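Membrane protein (Acinetobacter baumannii AB307-0294, PDB 5DL5) probably forms a beta-barrel channel of the OprD porin family in the outer membrane, through which small molecules, including antibiotics, could enter the cell. Local coordinates at residues I32-G37 with I425-F430; S56-I61 with R141-Y146; Y125-L130 with Y146-L151. All coordinates share one frame; numbering follows the deposited sequence.

Contact 1. Residues I32-G37 with I425-F430; sequences ILFRTG and IPVKLF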
loop_
_atom_site.group_PDB
_atom_site.type_symbol
_atom_site.label_atom_id
_atom_site.label_comp_id
_atom_site.label_asym_id
_atom_site.label_seq_id
_atom_site.Cartn_x
_atom_site.Cartn_y
_atom_site.Cartn_z
ATOM N N ILE A 32 -9.668 7.482 -16.643
ATOM C CA ILE A 32 -8.609 6.544 -17.020
ATOM C C ILE A 32 -7.276 7.152 -16.591
ATOM O O ILE A 32 -7.003 8.311 -16.855
ATOM C CB ILE A 32 -8.530 6.347 -18.539
ATOM C CG1 ILE A 32 -9.782 5.877 -19.047
ATOM C CG2 ILE A 32 -7.540 5.267 -18.980
ATOM C CD1 ILE A 32 -9.747 5.640 -20.544
ATOM N N LEU A 33 -6.422 6.342 -16.046
ATOM C CA LEU A 33 -5.094 6.777 -15.723
ATOM C C LEU A 33 -4.221 6.009 -16.626
ATOM O O LEU A 33 -4.210 4.771 -16.548
ATOM C CB LEU A 33 -4.799 6.364 -14.248
ATOM C CG LEU A 33 -3.304 6.527 -13.864
ATOM C CD1 LEU A 33 -2.911 7.966 -14.197
ATOM C CD2 LEU A 33 -3.070 6.223 -12.368
ATOM N N PHE A 34 -3.476 6.692 -17.474
ATOM C CA PHE A 34 -2.387 6.023 -18.224
ATOM C C PHE A 34 -1.062 6.059 -17.485
ATOM O O PHE A 34 -0.575 7.085 -17.173
ATOM C CB PHE A 34 -2.232 6.691 -19.554
ATOM C CG PHE A 34 -3.449 6.604 -20.396
ATOM C CD1 PHE A 34 -3.673 5.471 -21.131
ATOM C CD2 PHE A 34 -4.351 7.637 -20.449
ATOM C CE1 PHE A 34 -4.751 5.371 -21.984
ATOM C CE2 PHE A 34 -5.442 7.578 -21.334
ATOM C CZ PHE A 34 -5.661 6.422 -22.091
ATOM N N ARG A 35 -0.482 4.920 -17.200
ATOM C CA ARG A 35 0.705 4.910 -16.381
ATOM C C ARG A 35 1.792 4.179 -17.104
ATOM O O ARG A 35 1.565 3.034 -17.585
ATOM C CB ARG A 35 0.426 4.151 -15.087
ATOM C CG ARG A 35 1.683 3.897 -14.307
ATOM C CD ARG A 35 1.293 3.374 -12.945
ATOM N NE ARG A 35 0.951 4.424 -12.040
ATOM C CZ ARG A 35 0.222 4.250 -10.960
ATOM N NH1 ARG A 35 -0.252 3.007 -10.629
ATOM N NH2 ARG A 35 -0.008 5.328 -10.178
ATOM N N THR A 36 2.913 4.855 -17.291
ATOM C CA THR A 36 4.103 4.206 -17.822
ATOM C C THR A 36 5.040 3.998 -16.617
ATOM O O THR A 36 5.402 4.965 -15.907
ATOM C CB THR A 36 4.800 5.108 -18.853
ATOM O OG1 THR A 36 3.847 5.747 -19.705
ATOM C CG2 THR A 36 5.814 4.364 -19.678
ATOM N N GLY A 37 5.517 2.779 -16.452
ATOM C CA GLY A 37 6.513 2.510 -15.381
ATOM C C GLY A 37 7.777 1.762 -15.749
ATOM O O GLY A 37 7.852 1.019 -16.710
ATOM N N ILE A 425 -0.658 9.880 -16.423
ATOM C CA ILE A 425 -1.467 10.822 -17.170
ATOM C C ILE A 425 -2.996 10.522 -16.935
ATOM O O ILE A 425 -3.598 9.576 -17.589
ATOM C CB ILE A 425 -1.150 10.762 -18.625
ATOM C CG1 ILE A 425 0.353 11.073 -18.837
ATOM C CG2 ILE A 425 -1.984 11.796 -19.379
ATOM C CD1 ILE A 425 0.831 10.875 -20.224
ATOM N N PRO A 426 -3.622 11.322 -16.057
ATOM C CA PRO A 426 -5.041 11.139 -15.759
ATOM C C PRO A 426 -5.914 11.770 -16.790
ATOM O O PRO A 426 -5.620 12.849 -17.279
ATOM C CB PRO A 426 -5.165 11.782 -14.350
ATOM C CG PRO A 426 -4.169 12.922 -14.385
ATOM C CD PRO A 426 -3.002 12.359 -15.191
ATOM N N VAL A 427 -6.986 11.083 -17.224
ATOM C CA VAL A 427 -7.946 11.656 -18.183
ATOM C C VAL A 427 -9.435 11.415 -17.706
ATOM O O VAL A 427 -9.822 10.249 -17.366
ATOM C CB VAL A 427 -7.746 10.992 -19.544
ATOM C CG1 VAL A 427 -8.853 11.351 -20.503
ATOM C CG2 VAL A 427 -6.349 11.320 -20.101
ATOM N N LYS A 428 -10.210 12.499 -17.639
ATOM C CA LYS A 428 -11.590 12.471 -17.198
ATOM C C LYS A 428 -12.392 12.046 -18.371
ATOM O O LYS A 428 -12.250 12.583 -19.415
ATOM C CB LYS A 428 -12.108 13.806 -16.653
ATOM C CG LYS A 428 -13.581 14.096 -16.956
ATOM C CD LYS A 428 -14.114 15.307 -16.199
ATOM C CE LYS A 428 -14.262 14.987 -14.722
ATOM N NZ LYS A 428 -13.440 15.914 -13.923
ATOM N N LEU A 429 -13.211 11.035 -18.203
ATOM C CA LEU A 429 -14.113 10.614 -19.262
ATOM C C LEU A 429 -15.435 11.371 -19.112
ATOM O O LEU A 429 -16.039 11.705 -20.089
ATOM C CB LEU A 429 -14.344 9.129 -19.172
ATOM C CG LEU A 429 -13.079 8.259 -19.257
ATOM C CD1 LEU A 429 -13.299 6.855 -18.720
ATOM C CD2 LEU A 429 -12.606 8.252 -20.687
ATOM N N PHE A 430 -15.868 11.593 -17.872
ATOM C CA PHE A 430 -17.108 12.332 -17.519
ATOM C C PHE A 430 -17.194 12.491 -15.956
ATOM O O PHE A 430 -16.374 11.976 -15.176
ATOM C CB PHE A 430 -18.379 11.687 -18.121
ATOM C CG PHE A 430 -18.459 10.189 -17.917
ATOM C CD1 PHE A 430 -18.884 9.657 -16.691
ATOM C CD2 PHE A 430 -18.035 9.305 -18.915
ATOM C CE1 PHE A 430 -18.905 8.308 -16.489
ATOM C CE2 PHE A 430 -18.042 7.930 -18.688
ATOM C CZ PHE A 430 -18.496 7.440 -17.495
ATOM O OXT PHE A 430 -18.099 13.186 -15.411
#
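Strands 32-37 and 425-428 run antiparallel at 164°, their axes approaching to 4.6 Å, and two hydrogen-bonded pairs, Ile32 with Val427 and Phe34 with Ile425, flank the non-hydrogen-bonded pair Leu33 with Pro426. Proline, which has no N-H to give, thus occupies a position where this partner asks for none. Val427 N meets Ile32 O at 2.8 Å, nearly along the C=O axis, whereas Phe34 N approaches Ile425 O from 43° above the carbonyl plane.

On the face carrying Ile32, Phe34, Ile425 and Val427, Phe34 has CG anti to the carbonyl carbon and beside the backbone N (chi1 -61°), which turns its ring toward Ile32 and Val427. Ile32 CG2 lies 3.8 Å above the plane of this ring, toward its rim. From the other segment, Val427 CG2 touches the ring edge, 4.0 Å from Phe34 CE2. Further along, the branched end of Leu429 crosses Ile32 obliquely, with Leu429 CD1 3.7 Å from Ile32 CG1; Leu429 and Phe430 face Gly30 together in a classic beta bulge at the C-terminus. On the face of Leu33 and Pro426, Leu33 CD1 rests over the backbone, 3.7 Å from Ile425 N. Its other methyl, Leu33 CD2, sits 3.9 Å above the guanidinium plane of Arg35, which is salt-bridged to Asp424.

This pairing of the first and last strands closes the beta-barrel. On strand 50-62, Phe34 packs on Ala57 and Ile32 on Val59, with a detergent molecule close to Phe34, while Arg35 points inward and touches the loop residue Met142.

Contact 2. Residues S56-I61 with R141-Y146; sequences SAIVSI and RMVPEY. With C8E ((hydroxyethyloxy)tri(ethyloxy)octane), chain B.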
loop_
_atom_site.group_PDB
_atom_site.type_symbol
_atom_site.label_atom_id
_atom_site.label_comp_id
_atom_site.label_asym_id
_atom_site.label_seq_id
_atom_site.Cartn_x
_atom_site.Cartn_y
_atom_site.Cartn_z
ATOM N N SER A 56 0.298 0.969 -18.802
ATOM C CA SER A 56 -1.029 0.529 -18.353
ATOM C C SER A 56 -2.007 1.574 -18.661
ATOM O O SER A 56 -1.675 2.764 -18.728
ATOM C CB SER A 56 -1.056 0.383 -16.809
ATOM O OG SER A 56 -0.309 -0.791 -16.617
ATOM N N ALA A 57 -3.251 1.128 -18.750
ATOM C CA ALA A 57 -4.410 2.043 -18.765
ATOM C C ALA A 57 -5.366 1.518 -17.693
ATOM O O ALA A 57 -5.830 0.391 -17.779
ATOM C CB ALA A 57 -5.113 2.092 -20.113
ATOM N N ILE A 58 -5.690 2.366 -16.727
ATOM C CA ILE A 58 -6.434 1.884 -15.535
ATOM C C ILE A 58 -7.742 2.629 -15.554
ATOM O O ILE A 58 -7.744 3.851 -15.534
ATOM C CB ILE A 58 -5.688 2.207 -14.254
ATOM C CG1 ILE A 58 -4.268 1.498 -14.288
ATOM C CG2 ILE A 58 -6.591 1.796 -13.058
ATOM C CD1 ILE A 58 -3.198 2.248 -13.528
ATOM N N VAL A 59 -8.848 1.902 -15.617
ATOM C CA VAL A 59 -10.110 2.529 -15.743
ATOM C C VAL A 59 -10.873 2.493 -14.435
ATOM O O VAL A 59 -10.876 1.433 -13.764
ATOM C CB VAL A 59 -10.921 1.821 -16.836
ATOM C CG1 VAL A 59 -12.243 2.510 -16.981
ATOM C CG2 VAL A 59 -10.203 2.008 -18.150
ATOM N N SER A 60 -11.563 3.602 -14.122
ATOM C CA SER A 60 -12.549 3.616 -13.018
ATOM C C SER A 60 -13.809 4.308 -13.430
ATOM O O SER A 60 -13.727 5.476 -13.898
ATOM C CB SER A 60 -12.042 4.297 -11.717
ATOM O OG SER A 60 -13.159 4.258 -10.774
ATOM N N ILE A 61 -14.958 3.581 -13.361
ATOM C CA ILE A 61 -16.302 4.122 -13.765
ATOM C C ILE A 61 -17.242 3.817 -12.605
ATOM O O ILE A 61 -17.186 2.677 -12.013
ATOM C CB ILE A 61 -16.806 3.538 -15.075
ATOM C CG1 ILE A 61 -15.920 3.992 -16.207
ATOM C CG2 ILE A 61 -18.219 4.061 -15.489
ATOM C CD1 ILE A 61 -16.251 3.212 -17.455
ATOM N N ARG A 141 2.622 -0.012 -8.076
ATOM C CA ARG A 141 3.237 -0.728 -9.247
ATOM C C ARG A 141 2.510 -0.310 -10.500
ATOM O O ARG A 141 2.203 0.903 -10.630
ATOM C CB ARG A 141 3.368 -2.281 -9.070
ATOM C CG ARG A 141 4.221 -2.663 -7.867
ATOM C CD ARG A 141 5.680 -2.275 -7.971
ATOM N NE ARG A 141 6.411 -2.803 -6.816
ATOM C CZ ARG A 141 6.485 -2.214 -5.625
ATOM N NH1 ARG A 141 5.880 -1.053 -5.407
ATOM N NH2 ARG A 141 7.135 -2.816 -4.618
ATOM N N MET A 142 2.206 -1.217 -11.427
ATOM C CA MET A 142 1.564 -0.744 -12.687
ATOM C C MET A 142 0.060 -0.517 -12.573
ATOM O O MET A 142 -0.496 0.461 -13.137
ATOM C CB MET A 142 1.842 -1.649 -13.828
ATOM C CG MET A 142 3.273 -1.714 -14.276
ATOM S SD MET A 142 4.032 -0.174 -14.800
ATOM C CE MET A 142 2.827 0.415 -16.009
ATOM N N VAL A 143 -0.566 -1.435 -11.879
ATOM C CA VAL A 143 -2.012 -1.508 -11.809
ATOM C C VAL A 143 -2.446 -1.867 -10.360
ATOM O O VAL A 143 -1.727 -2.502 -9.643
ATOM C CB VAL A 143 -2.603 -2.539 -12.823
ATOM C CG1 VAL A 143 -2.354 -2.064 -14.238
ATOM C CG2 VAL A 143 -1.982 -3.931 -12.687
ATOM N N PRO A 144 -3.708 -1.566 -10.018
ATOM C CA PRO A 144 -4.169 -1.815 -8.621
ATOM C C PRO A 144 -4.500 -3.219 -8.358
ATOM O O PRO A 144 -4.872 -4.009 -9.222
ATOM C CB PRO A 144 -5.352 -0.844 -8.425
ATOM C CG PRO A 144 -5.708 -0.334 -9.831
ATOM C CD PRO A 144 -4.643 -0.740 -10.806
ATOM N N GLU A 145 -4.275 -3.578 -7.135
ATOM C CA GLU A 145 -4.735 -4.826 -6.597
ATOM C C GLU A 145 -6.251 -4.778 -6.361
ATOM O O GLU A 145 -6.764 -3.726 -5.930
ATOM C CB GLU A 145 -3.962 -5.094 -5.284
ATOM C CG GLU A 145 -4.407 -6.332 -4.504
ATOM C CD GLU A 145 -3.639 -6.522 -3.207
ATOM O OE1 GLU A 145 -2.874 -5.589 -2.824
ATOM O OE2 GLU A 145 -3.699 -7.691 -2.716
ATOM N N TYR A 146 -6.958 -5.859 -6.738
ATOM C CA TYR A 146 -8.423 -5.914 -6.606
ATOM C C TYR A 146 -8.878 -6.894 -5.621
ATOM O O TYR A 146 -8.411 -8.027 -5.588
ATOM C CB TYR A 146 -9.185 -6.223 -7.969
ATOM C CG TYR A 146 -8.910 -5.178 -9.076
ATOM C CD1 TYR A 146 -9.199 -3.869 -8.880
ATOM C CD2 TYR A 146 -8.299 -5.506 -10.294
ATOM C CE1 TYR A 146 -8.963 -2.909 -9.825
ATOM C CE2 TYR A 146 -8.074 -4.541 -11.307
ATOM C CZ TYR A 146 -8.375 -3.237 -11.035
ATOM O OH TYR A 146 -8.226 -2.169 -11.913
HETATM C C6 C8E B . 7.570 -13.095 -8.183
HETATM C C7 C8E B . 8.385 -11.870 -8.688
HETATM C C8 C8E B . 9.853 -11.779 -8.208
HETATM O O9 C8E B . 10.348 -10.411 -7.974
HETATM C C10 C8E B . 10.776 -10.339 -6.618
HETATM C C11 C8E B . 9.579 -10.015 -5.707
HETATM O O12 C8E B . 9.994 -9.467 -4.474
HETATM C C13 C8E B . 10.684 -8.209 -4.511
HETATM C C14 C8E B . 9.725 -7.068 -4.298
HETATM O O15 C8E B . 10.128 -6.140 -3.294
HETATM C C16 C8E B . 10.419 -6.623 -1.974
HETATM C C17 C8E B . 9.985 -5.485 -1.052
HETATM O O18 C8E B . 10.132 -4.258 -1.832
HETATM C C19 C8E B . 9.126 -3.265 -1.593
HETATM C C20 C8E B . 9.496 -2.006 -2.359
HETATM O O21 C8E B . 8.769 -0.783 -2.046
HETATM O O HOH W 1 -9.301 0.212 -11.763
#
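A single water provides the hydrogen-bonded bridge between these segments, which form no direct hydrogen bond: it donates both to Val59 O, at 2.8 Å, and to Tyr146 OH, at 2.6 Å. The tyrosine hydroxyl is also hydrogen-bonded to Asp79, so water and carboxylate together hold it in place, with the water in the plane of the ring at its edge. One ring face is occupied from within its own segment, by Pro144 O, 3.8 Å above the plane and over the ring centre.

The rest is packing of side chains on one another and on the loop backbone, with Ile58 at its middle. With CG1 anti to the carbonyl carbon (chi1 -60°), Ile58 divides its branches between three loop residues. Its CD1 ends 3.3 Å from Met142 O. The Ile58 and Val143 side chains cross obliquely, Ile58 CG1 lying 4.0 Å from Val143 CG1, and Ile58 CG2 meets Pro144 CD tip to tip at 3.9 Å. Ser56 OG lies 3.4 Å from both Met142 CE, brought back by bends at chi2 and chi3, and Val143 CG1; the Ser56 hydroxyl is hydrogen-bonded to that of Ser81. Beyond this seam, Arg141 NH2 comes 3.4 Å from C20 of a bound detergent molecule.

The loop 141-146 thus lies against the inner surface of the barrel wall, consistent with the inward-folded loop that narrows the channel in porins. Strand 50-62 is flanked there by strands 29-43 and 70-83, and Val143 and Tyr146 continue the packing onto Arg109 of strand 106-118.

Contact 3. Residues Y125-L130 with Y146-L151; sequences YGTQVL and YFTGTL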
loop_
_atom_site.group_PDB
_atom_site.type_symbol
_atom_site.label_atom_id
_atom_site.label_comp_id
_atom_site.label_asym_id
_atom_site.label_seq_id
_atom_site.Cartn_x
_atom_site.Cartn_y
_atom_site.Cartn_z
ATOM N N TYR A 125 -20.952 -4.561 -3.615
ATOM C CA TYR A 125 -20.680 -5.941 -3.830
ATOM C C TYR A 125 -20.004 -6.142 -5.219
ATOM O O TYR A 125 -20.564 -5.766 -6.263
ATOM C CB TYR A 125 -22.005 -6.673 -3.819
ATOM C CG TYR A 125 -21.769 -8.122 -4.185
ATOM C CD1 TYR A 125 -20.864 -8.915 -3.449
ATOM C CD2 TYR A 125 -22.459 -8.712 -5.214
ATOM C CE1 TYR A 125 -20.647 -10.245 -3.761
ATOM C CE2 TYR A 125 -22.267 -10.051 -5.529
ATOM C CZ TYR A 125 -21.371 -10.794 -4.785
ATOM O OH TYR A 125 -21.202 -12.094 -5.058
ATOM N N GLY A 126 -18.829 -6.745 -5.209
ATOM C CA GLY A 126 -18.107 -7.064 -6.364
ATOM C C GLY A 126 -16.652 -6.663 -6.278
ATOM O O GLY A 126 -16.060 -6.673 -5.212
ATOM N N THR A 127 -16.064 -6.386 -7.438
ATOM C CA THR A 127 -14.659 -6.091 -7.578
ATOM C C THR A 127 -14.347 -4.673 -7.219
ATOM O O THR A 127 -14.995 -3.773 -7.738
ATOM C CB THR A 127 -14.204 -6.328 -9.022
ATOM O OG1 THR A 127 -14.562 -7.646 -9.308
ATOM C CG2 THR A 127 -12.642 -6.440 -9.116
ATOM N N GLN A 128 -13.332 -4.468 -6.354
ATOM C CA GLN A 128 -13.051 -3.150 -5.874
ATOM C C GLN A 128 -11.657 -2.958 -5.364
ATOM O O GLN A 128 -10.958 -3.918 -5.040
ATOM C CB GLN A 128 -14.103 -2.713 -4.794
ATOM C CG GLN A 128 -14.250 -3.741 -3.672
ATOM C CD GLN A 128 -15.513 -3.574 -2.847
ATOM O OE1 GLN A 128 -15.634 -2.656 -2.079
ATOM N NE2 GLN A 128 -16.430 -4.479 -2.985
ATOM N N VAL A 129 -11.203 -1.709 -5.361
ATOM C CA VAL A 129 -9.868 -1.363 -4.784
ATOM C C VAL A 129 -10.063 -0.912 -3.317
ATOM O O VAL A 129 -10.951 -0.110 -3.033
ATOM C CB VAL A 129 -9.276 -0.214 -5.545
ATOM C CG1 VAL A 129 -7.917 0.247 -4.982
ATOM C CG2 VAL A 129 -9.067 -0.577 -7.035
ATOM N N LEU A 130 -9.306 -1.467 -2.386
ATOM C CA LEU A 130 -9.504 -1.160 -0.955
ATOM C C LEU A 130 -8.346 -0.366 -0.424
ATOM O O LEU A 130 -7.159 -0.532 -0.833
ATOM C CB LEU A 130 -9.560 -2.455 -0.109
ATOM C CG LEU A 130 -10.717 -3.418 -0.451
ATOM C CD1 LEU A 130 -10.613 -4.531 0.582
ATOM C CD2 LEU A 130 -12.084 -2.729 -0.245
ATOM N N TYR A 146 -6.958 -5.859 -6.738
ATOM C CA TYR A 146 -8.423 -5.914 -6.606
ATOM C C TYR A 146 -8.878 -6.894 -5.621
ATOM O O TYR A 146 -8.411 -8.027 -5.588
ATOM C CB TYR A 146 -9.185 -6.223 -7.969
ATOM C CG TYR A 146 -8.910 -5.178 -9.076
ATOM C CD1 TYR A 146 -9.199 -3.869 -8.880
ATOM C CD2 TYR A 146 -8.299 -5.506 -10.294
ATOM C CE1 TYR A 146 -8.963 -2.909 -9.825
ATOM C CE2 TYR A 146 -8.074 -4.541 -11.307
ATOM C CZ TYR A 146 -8.375 -3.237 -11.035
ATOM O OH TYR A 146 -8.226 -2.169 -11.913
ATOM N N PHE A 147 -9.878 -6.515 -4.844
ATOM C CA PHE A 147 -10.547 -7.494 -3.958
ATOM C C PHE A 147 -12.010 -7.715 -4.409
ATOM O O PHE A 147 -12.580 -6.813 -4.915
ATOM C CB PHE A 147 -10.484 -6.978 -2.545
ATOM C CG PHE A 147 -9.123 -7.133 -1.894
ATOM C CD1 PHE A 147 -8.757 -8.344 -1.243
ATOM C CD2 PHE A 147 -8.233 -6.099 -1.928
ATOM C CE1 PHE A 147 -7.559 -8.437 -0.563
ATOM C CE2 PHE A 147 -7.003 -6.223 -1.293
ATOM C CZ PHE A 147 -6.655 -7.388 -0.644
ATOM N N THR A 148 -12.549 -8.913 -4.228
ATOM C CA THR A 148 -13.916 -9.196 -4.511
ATOM C C THR A 148 -14.646 -9.583 -3.241
ATOM O O THR A 148 -14.259 -10.476 -2.553
ATOM C CB THR A 148 -14.058 -10.311 -5.555
ATOM O OG1 THR A 148 -13.242 -10.001 -6.684
ATOM C CG2 THR A 148 -15.573 -10.547 -6.059
ATOM N N GLY A 149 -15.759 -8.895 -3.003
ATOM C CA GLY A 149 -16.630 -9.195 -1.858
ATOM C C GLY A 149 -17.504 -8.019 -1.610
ATOM O O GLY A 149 -17.829 -7.339 -2.582
ATOM N N THR A 150 -17.886 -7.789 -0.339
ATOM C CA THR A 150 -18.897 -6.845 0.035
ATOM C C THR A 150 -18.358 -5.874 1.076
ATOM O O THR A 150 -17.745 -6.343 2.023
ATOM C CB THR A 150 -20.112 -7.567 0.713
ATOM O OG1 THR A 150 -20.611 -8.458 -0.210
ATOM C CG2 THR A 150 -21.384 -6.557 0.991
ATOM N N LEU A 151 -18.536 -4.578 0.869
ATOM C CA LEU A 151 -18.111 -3.574 1.805
ATOM C C LEU A 151 -19.217 -2.659 2.095
ATOM O O LEU A 151 -19.833 -2.037 1.192
ATOM C CB LEU A 151 -16.966 -2.738 1.255
ATOM C CG LEU A 151 -16.347 -1.673 2.165
ATOM C CD1 LEU A 151 -15.627 -2.335 3.307
ATOM C CD2 LEU A 151 -15.359 -0.688 1.459
#
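Leu130 lays its branched end across Phe147 at about a right angle, Leu130 CD1 standing 3.8 Å from Phe147 CD2. Next to this pair, the Gln128 side chain turns back along its own segment. Its chi1 of 52° puts CG in the crowded position between the backbone N and the carbonyl carbon, and from there NE2 reaches Gly126 O at 3.1 Å. The bond is nearly straight at hydrogen and lies in the amide plane of Gln128, but it arrives 54° above the carbonyl plane of Gly126. That same oxygen accepts from Gly149 N, so two N-H groups grip it. The amide oxygen, Gln128 OE1, packs 3.6 Å from Leu151 CB.

The backbones pair antiparallel through two hydrogen-bonded pairs, Gly126 with Gly149 and Gln128 with Phe147. Phe147 N to Gln128 O is 2.8 Å, and Gly126 N to Gly149 O 2.9 Å. Both glycines sit where their chains turn a corner, and at the backbone angles of Gly126 a CB would press on the preceding carbonyl oxygen.

Thr127, Thr148, Thr150 and Tyr125 lie on the face opposite Gln128 and Phe147, where Thr150 OG1 approaches Tyr125 CD1 to 3.3 Å. Around Tyr146, Thr127 CG2 leans on its CB, and Val129 CG2 abuts the ring edge, 3.6 Å from Tyr146 CE1.

The ladder thus carries the pairing of wall strands 121-125 and 150-157 around the corner at Gly126 and Gly149, beyond which the chain after Thr127 leads into the loop. Strand 160-171 pairs with the 146-151 side, its Phe167 packing on Leu130 and Phe147; Leu135 of strand 135-136 touches the same two residues, and Val77 of strand 70-83 meets Thr127 and Tyr146.

Contact 1 closes the barrel, contact 2 lays the inner loop on the wall beside it, and contact 3 lies where that loop joins the wall strands. Contact 1 and contact 2 have centres about 10 Å apart and join through neighbouring wall strands: Arg35 O lies 2.7 Å from Ser56 N, a probable hydrogen bond, and 3.3 Å from Met142 CE, so the inner loop packs on both strands. Contact 3 shares Tyr146 with contact 2, their centres being about 14 Å apart, and Pro144 CB touches Val129 CG2 at 4.0 Å. Contacts 1 and 3 do not touch, with nearest atoms about 9 Å apart. Detergent bound at Arg141 lies next to contact 2.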